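PDB 4RUW: Endonuclease/exonuclease/phosphatase from Beutenbergia cavernae DSM 12333, which is of unknown function but belongs to the endonuclease/exonuclease/phosphatase family of DNase I-like fold and carries a bound zinc ion. Local coordinates for residues 308-313 / 323-328. Residues are numbered along the deposited sequence; the frame is centred on the assembly and turned at random.
Sequences AGHVSL and GVVMDL
His310 and Val325 form an antiparallel hydrogen-bonded pair: His310 N reaches Val325 O at 2.9 Å, and Val325 N returns a bond to His310 O. Their side chains lie side by side. His310 CG sits between the backbone N and the carbonyl carbon (chi1 59°), and the imidazole takes Val325 CB over one face, 3.9 Å from the ring centroid, a CH-pi contact. From His310 ND1 a water at 2.9 Å bridges to Asp327 OD2, to which it donates. On the other face of the sheet, selenomethionine Met326, bent at chi2 and chi3, folds across side-chain-less Gly309, with CE 3.8 Å from Gly309 CA; helix 266-270 packs on that selenomethionine. Asp327 N to Ala308 O (2.8 Å) and Ser312 N to Gly323 O extend the pairing either way, whereas Ala308 N to Asp327 O is weak. Outward, Glu87 binds both His310 NE2 and Ser312 OG, and Arg57 of strand 55-62 forms a salt bridge with Asp327 OD1. The pair thus places outermost strand 304-311 on one of the two mixed sheets of the DNase I-like domain. The carboxylate of Glu87 would polarise the imidazole, with Arg57 nearby acting against it; with both ring nitrogens engaged, the ring's rotation is probably fixed.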
loop_
_atom_site.group_PDB
_atom_site.type_symbol
_atom_site.label_atom_id
_atom_site.label_comp_id
_atom_site.label_asym_id
_atom_site.label_seq_id
_atom_site.Cartn_x
_atom_site.Cartn_y
_atom_site.Cartn_z
ATOM N N ALA A 308 -11.259 9.198 2.285
ATOM C CA ALA A 308 -11.163 8.921 3.714
ATOM C C ALA A 308 -10.578 7.535 3.893
ATOM O O ALA A 308 -10.503 6.755 2.943
ATOM C CB ALA A 308 -12.542 8.991 4.363
ATOM N N GLY A 309 -10.171 7.213 5.108
ATOM C CA GLY A 309 -9.775 5.852 5.396
ATOM C C GLY A 309 -9.709 5.619 6.882
ATOM O O GLY A 309 -9.586 6.576 7.656
ATOM N N HIS A 310 -9.782 4.361 7.295
ATOM C CA HIS A 310 -9.655 4.028 8.708
ATOM C C HIS A 310 -9.083 2.634 8.858
ATOM O O HIS A 310 -9.206 1.808 7.952
ATOM C CB HIS A 310 -11.006 4.132 9.435
ATOM C CG HIS A 310 -12.074 3.242 8.870
ATOM N ND1 HIS A 310 -12.853 3.613 7.798
ATOM C CD2 HIS A 310 -12.495 2.009 9.239
ATOM C CE1 HIS A 310 -13.721 2.647 7.531
ATOM N NE2 HIS A 310 -13.517 1.660 8.385
ATOM N N VAL A 311 -8.461 2.369 10.000
ATOM C CA VAL A 311 -8.141 1.000 10.350
ATOM C C VAL A 311 -9.389 0.375 10.965
ATOM O O VAL A 311 -10.185 1.048 11.625
ATOM C CB VAL A 311 -6.918 0.871 11.299
ATOM C CG1 VAL A 311 -5.630 1.224 10.551
ATOM C CG2 VAL A 311 -7.094 1.707 12.562
ATOM N N SER A 312 -9.590 -0.909 10.723
ATOM C CA SER A 312 -10.791 -1.550 11.226
ATOM C C SER A 312 -10.654 -1.892 12.695
ATOM O O SER A 312 -9.740 -2.624 13.092
ATOM C CB SER A 312 -11.114 -2.808 10.437
ATOM O OG SER A 312 -12.360 -3.324 10.855
ATOM N N LEU A 313 -11.574 -1.363 13.498
ATOM C CA LEU A 313 -11.613 -1.638 14.927
ATOM C C LEU A 313 -12.941 -2.302 15.319
ATOM O O LEU A 313 -13.311 -2.329 16.492
ATOM C CB LEU A 313 -11.375 -0.360 15.737
ATOM C CG LEU A 313 -10.044 0.351 15.457
ATOM C CD1 LEU A 313 -9.966 1.656 16.233
ATOM C CD2 LEU A 313 -8.862 -0.531 15.808
ATOM N N GLY A 323 -7.121 -4.461 9.681
ATOM C CA GLY A 323 -7.555 -4.171 8.329
ATOM C C GLY A 323 -7.449 -2.682 8.035
ATOM O O GLY A 323 -7.649 -1.848 8.920
ATOM N N VAL A 324 -7.116 -2.346 6.795
ATOM C CA VAL A 324 -7.051 -0.957 6.345
ATOM C C VAL A 324 -8.176 -0.769 5.335
ATOM O O VAL A 324 -8.274 -1.524 4.360
ATOM C CB VAL A 324 -5.686 -0.636 5.684
ATOM C CG1 VAL A 324 -5.670 0.790 5.152
ATOM C CG2 VAL A 324 -4.543 -0.872 6.664
ATOM N N VAL A 325 -9.036 0.214 5.581
ATOM C CA VAL A 325 -10.242 0.416 4.789
ATOM C C VAL A 325 -10.233 1.806 4.187
ATOM O O VAL A 325 -10.329 2.795 4.911
ATOM C CB VAL A 325 -11.510 0.234 5.657
ATOM C CG1 VAL A 325 -12.766 0.322 4.793
ATOM C CG2 VAL A 325 -11.454 -1.087 6.427
HETATM N N MSE A 326 -10.087 1.884 2.871
HETATM C CA MSE A 326 -9.925 3.169 2.193
HETATM C C MSE A 326 -11.102 3.481 1.299
HETATM O O MSE A 326 -11.587 2.613 0.565
HETATM C CB MSE A 326 -8.679 3.146 1.310
HETATM C CG MSE A 326 -7.377 2.823 2.051
HETATM SE SE MSE A 326 -6.978 4.024 3.526
HETATM C CE MSE A 326 -7.177 5.722 2.598
ATOM N N ASP A 327 -11.537 4.736 1.337
ATOM C CA ASP A 327 -12.583 5.229 0.449
ATOM C C ASP A 327 -11.919 6.095 -0.613
ATOM O O ASP A 327 -11.324 7.136 -0.301
ATOM C CB ASP A 327 -13.622 6.026 1.235
ATOM C CG ASP A 327 -14.498 5.135 2.104
ATOM O OD1 ASP A 327 -14.985 4.103 1.607
ATOM O OD2 ASP A 327 -14.695 5.457 3.292
ATOM N N LEU A 328 -12.007 5.641 -1.863
ATOM C CA LEU A 328 -11.401 6.313 -3.005
ATOM C C LEU A 328 -12.503 6.818 -3.923
ATOM O O LEU A 328 -13.655 6.401 -3.814
ATOM C CB LEU A 328 -10.507 5.334 -3.774
ATOM C CG LEU A 328 -9.493 4.546 -2.937
ATOM C CD1 LEU A 328 -8.695 3.598 -3.828
ATOM C CD2 LEU A 328 -8.567 5.489 -2.170
HETATM O O HOH W 1 -12.785 5.144 5.314
HETATM O O HOH W 2 -8.965 -5.109 11.949
#